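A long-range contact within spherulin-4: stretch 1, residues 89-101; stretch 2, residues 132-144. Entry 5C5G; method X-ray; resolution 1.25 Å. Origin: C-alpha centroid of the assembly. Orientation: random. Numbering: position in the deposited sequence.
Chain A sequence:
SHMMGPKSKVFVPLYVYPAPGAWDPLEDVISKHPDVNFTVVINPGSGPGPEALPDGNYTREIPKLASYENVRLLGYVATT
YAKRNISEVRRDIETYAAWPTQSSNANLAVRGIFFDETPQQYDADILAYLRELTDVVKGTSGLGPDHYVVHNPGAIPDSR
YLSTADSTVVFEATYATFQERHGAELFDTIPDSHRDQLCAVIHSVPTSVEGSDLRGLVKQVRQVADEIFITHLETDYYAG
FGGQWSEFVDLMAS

Stretch 1 (89-101) VRRDIETYAAWPT
Stretch 2 132-144: ELTDVVKGTSGLG

Two nearly parallel segments pack without a direct hydrogen bond between them. Helix 89-101, kinked at Pro100 and Thr101, runs beside helix 132-139 with axes 10.4 Å apart at closest approach and a signed crossing angle of -16°; beyond the second helix the chain closes in through a type II turn, Thr140 to Leu143. CA spacing narrows accordingly: Arg90-Val136 7.5 Å, Ile93-Val137 7.1 Å, Ala97-Gly142 4.3 Å. Ile93 (chi1 m, chi2 t) is the main bump. Its CD1 enters a hollow lined by Val136 CG1 (4.0 Å), Leu133 CD2 (4.1 Å) and Val137 CG2 (4.2 Å), while its CG2 meets Leu143 CD1 at 3.8 Å. Val89 (t) extends the apolar seam, CG1 to Leu133 CD2 3.6 Å; Leu133 and Leu143 are both m, t. The small Ala97 CB sits against Thr140 CG2 and Ser141 O, both 3.4 Å, and Leu143 CG, 3.7 Å. Gly142 (phi 109°, psi -11°) brings its CA 3.3 Å from Ala97 O in a CA-H...O contact; a CB there would lie 1.9 Å from Ala97 O. At the exposed edge, extended Arg90 lays one guanidinium face over Val136 CG2 (NH1 to CG2 3.7 Å), and its NE salt-bridges Glu94 OE2 at 2.9 Å. One water joins Arg90 NH2, Glu94 OE2 and Thr140 OG1.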

# COMPACT_ATOMS: atom_id res chain seq x y z
N VAL A 89 4.03 13.30 13.21
CA VAL A 89 4.02 12.65 11.90
C VAL A 89 5.40 12.81 11.25
O VAL A 89 5.97 11.86 10.72
CB VAL A 89 2.92 13.25 11.01
CG1 VAL A 89 2.97 12.65 9.63
CG2 VAL A 89 1.55 13.01 11.62
N ARG A 90 5.94 14.02 11.31
CA ARG A 90 7.25 14.28 10.73
C ARG A 90 8.34 13.45 11.40
O ARG A 90 9.25 12.97 10.73
CB ARG A 90 7.57 15.76 10.79
CG ARG A 90 8.89 16.10 10.18
CD ARG A 90 8.98 17.56 9.85
NE ARG A 90 10.14 17.84 9.02
CZ ARG A 90 10.27 18.91 8.24
NH1 ARG A 90 9.29 19.80 8.17
NH2 ARG A 90 11.37 19.08 7.52
N ARG A 91 8.28 13.30 12.72
CA ARG A 91 9.26 12.46 13.41
C ARG A 91 9.25 11.06 12.80
O ARG A 91 10.31 10.47 12.55
CB ARG A 91 9.00 12.39 14.91
CG ARG A 91 9.92 11.43 15.66
CD ARG A 91 9.37 10.01 15.73
NE ARG A 91 10.32 9.11 16.37
CZ ARG A 91 10.22 7.79 16.36
NH1 ARG A 91 11.13 7.06 16.97
NH2 ARG A 91 9.18 7.21 15.78
N ASP A 92 8.08 10.52 12.54
CA ASP A 92 8.00 9.17 12.01
C ASP A 92 8.57 9.12 10.59
O ASP A 92 9.31 8.20 10.23
CB ASP A 92 6.56 8.64 12.02
CG ASP A 92 6.07 8.30 13.41
OD1 ASP A 92 6.88 8.22 14.35
OD2 ASP A 92 4.84 8.11 13.56
N ILE A 93 8.23 10.10 9.74
CA ILE A 93 8.78 10.14 8.39
C ILE A 93 10.30 10.17 8.45
O ILE A 93 10.99 9.43 7.73
CB ILE A 93 8.30 11.41 7.65
CG1 ILE A 93 6.77 11.36 7.43
CG2 ILE A 93 9.01 11.53 6.31
CD1 ILE A 93 6.19 12.70 6.98
N GLU A 94 10.84 11.05 9.28
CA GLU A 94 12.28 11.23 9.39
C GLU A 94 12.98 10.00 9.96
O GLU A 94 14.13 9.73 9.64
CB GLU A 94 12.59 12.48 10.21
CG GLU A 94 12.21 13.73 9.43
CD GLU A 94 12.49 15.02 10.17
OE1 GLU A 94 12.78 14.96 11.38
OE2 GLU A 94 12.41 16.08 9.51
N THR A 95 12.29 9.27 10.81
CA THR A 95 12.85 8.04 11.38
C THR A 95 13.06 7.03 10.27
O THR A 95 14.15 6.48 10.11
CB THR A 95 11.93 7.49 12.49
OG1 THR A 95 11.82 8.46 13.55
CG2 THR A 95 12.48 6.21 13.07
N TYR A 96 12.04 6.77 9.46
CA TYR A 96 12.22 5.88 8.32
C TYR A 96 13.33 6.38 7.40
O TYR A 96 14.16 5.60 6.91
CB TYR A 96 10.95 5.77 7.49
CG TYR A 96 9.82 4.93 8.06
CD1 TYR A 96 9.94 3.56 8.24
CD2 TYR A 96 8.62 5.52 8.40
CE1 TYR A 96 8.90 2.81 8.73
CE2 TYR A 96 7.57 4.79 8.89
CZ TYR A 96 7.71 3.42 9.06
OH TYR A 96 6.70 2.64 9.55
N ALA A 97 13.33 7.68 7.12
CA ALA A 97 14.30 8.22 6.19
C ALA A 97 15.73 8.01 6.65
O ALA A 97 16.62 7.84 5.83
CB ALA A 97 14.05 9.69 5.97
N ALA A 98 15.95 8.05 7.97
CA ALA A 98 17.29 7.92 8.52
C ALA A 98 17.72 6.49 8.67
O ALA A 98 18.88 6.25 9.00
CB ALA A 98 17.38 8.65 9.85
N TRP A 99 16.84 5.52 8.43
CA TRP A 99 17.20 4.12 8.56
C TRP A 99 18.53 3.71 7.90
O TRP A 99 19.35 3.05 8.54
CB TRP A 99 16.07 3.21 8.06
CG TRP A 99 14.98 2.94 9.06
CD1 TRP A 99 14.87 3.40 10.33
CD2 TRP A 99 13.85 2.09 8.84
NE1 TRP A 99 13.74 2.89 10.93
CE2 TRP A 99 13.10 2.07 10.03
CE3 TRP A 99 13.40 1.33 7.75
CZ2 TRP A 99 11.93 1.32 10.18
CZ3 TRP A 99 12.25 0.58 7.89
CH2 TRP A 99 11.53 0.58 9.10
N PRO A 100 18.75 4.06 6.62
CA PRO A 100 19.98 3.57 5.98
C PRO A 100 21.24 4.19 6.57
O PRO A 100 22.26 3.51 6.66
CB PRO A 100 19.80 3.96 4.51
CG PRO A 100 18.72 4.98 4.50
CD PRO A 100 17.83 4.66 5.65
N THR A 101 21.16 5.44 7.02
CA THR A 101 22.33 6.08 7.62
C THR A 101 22.53 5.61 9.06
O THR A 101 23.65 5.36 9.49
CB THR A 101 22.25 7.60 7.55
OG1 THR A 101 21.02 8.06 8.09
CG2 THR A 101 22.35 8.06 6.12
N GLU A 132 1.87 19.71 3.02
CA GLU A 132 3.11 19.82 3.78
C GLU A 132 3.75 18.45 3.96
O GLU A 132 4.96 18.30 3.82
CB GLU A 132 2.87 20.48 5.14
CG GLU A 132 4.15 20.60 5.95
CD GLU A 132 4.06 21.52 7.15
OE1 GLU A 132 3.06 22.24 7.29
OE2 GLU A 132 5.03 21.52 7.94
N LEU A 133 2.96 17.45 4.28
CA LEU A 133 3.50 16.10 4.44
C LEU A 133 4.14 15.60 3.16
O LEU A 133 5.19 14.96 3.22
CB LEU A 133 2.44 15.13 4.92
CG LEU A 133 1.96 15.36 6.36
CD1 LEU A 133 0.95 14.29 6.72
CD2 LEU A 133 3.11 15.40 7.38
N THR A 134 3.51 15.85 2.02
CA THR A 134 4.11 15.46 0.76
C THR A 134 5.43 16.19 0.54
O THR A 134 6.42 15.59 0.10
CB THR A 134 3.12 15.65 -0.39
OG1 THR A 134 2.14 14.63 -0.26
CG2 THR A 134 3.79 15.51 -1.75
N ASP A 135 5.48 17.49 0.85
CA ASP A 135 6.73 18.23 0.74
C ASP A 135 7.83 17.62 1.61
O ASP A 135 8.98 17.53 1.21
CB ASP A 135 6.52 19.70 1.12
CG ASP A 135 5.81 20.50 0.04
OD1 ASP A 135 5.67 20.00 -1.10
OD2 ASP A 135 5.41 21.64 0.34
N VAL A 136 7.46 17.21 2.82
CA VAL A 136 8.42 16.57 3.71
C VAL A 136 8.93 15.26 3.11
O VAL A 136 10.14 15.01 3.08
CB VAL A 136 7.82 16.33 5.11
CG1 VAL A 136 8.79 15.53 5.99
CG2 VAL A 136 7.49 17.65 5.78
N VAL A 137 8.04 14.42 2.62
CA VAL A 137 8.48 13.17 2.03
C VAL A 137 9.39 13.41 0.83
O VAL A 137 10.45 12.79 0.70
CB VAL A 137 7.29 12.32 1.62
CG1 VAL A 137 7.74 11.07 0.85
CG2 VAL A 137 6.51 11.92 2.84
N LYS A 138 8.98 14.32 -0.05
CA LYS A 138 9.75 14.59 -1.27
C LYS A 138 11.09 15.24 -0.97
O LYS A 138 12.00 15.16 -1.79
CB LYS A 138 8.95 15.48 -2.22
CG LYS A 138 7.64 14.87 -2.71
CD LYS A 138 7.81 13.66 -3.61
CE LYS A 138 6.45 13.18 -4.14
NZ LYS A 138 6.50 11.82 -4.80
N GLY A 139 11.22 15.91 0.18
CA GLY A 139 12.42 16.67 0.48
C GLY A 139 13.38 16.04 1.47
O GLY A 139 14.44 16.61 1.77
N THR A 140 13.04 14.87 1.99
CA THR A 140 13.86 14.24 3.02
C THR A 140 14.76 13.16 2.44
O THR A 140 14.29 12.19 1.83
CB THR A 140 12.97 13.64 4.12
OG1 THR A 140 12.19 14.67 4.74
CG2 THR A 140 13.82 13.01 5.20
N SER A 141 16.06 13.33 2.64
CA SER A 141 17.03 12.37 2.17
C SER A 141 16.79 11.03 2.86
O SER A 141 16.54 10.99 4.07
CB SER A 141 18.45 12.85 2.46
OG SER A 141 19.39 11.99 1.85
N GLY A 142 16.90 9.95 2.10
CA GLY A 142 16.70 8.62 2.62
C GLY A 142 15.43 7.95 2.13
O GLY A 142 15.24 6.75 2.31
N LEU A 143 14.55 8.72 1.50
CA LEU A 143 13.30 8.19 0.95
C LEU A 143 13.32 8.11 -0.57
O LEU A 143 12.30 7.87 -1.20
CB LEU A 143 12.12 9.03 1.43
CG LEU A 143 11.96 9.08 2.94
CD1 LEU A 143 10.87 10.06 3.32
CD2 LEU A 143 11.66 7.72 3.52
N GLY A 144 14.50 8.32 -1.16
CA GLY A 144 14.65 8.27 -2.60
C GLY A 144 14.95 6.88 -3.13
O GLY A 144 15.16 5.93 -2.37
O HOH W 1 12.83 16.41 6.83
O HOH W 2 14.62 4.86 4.26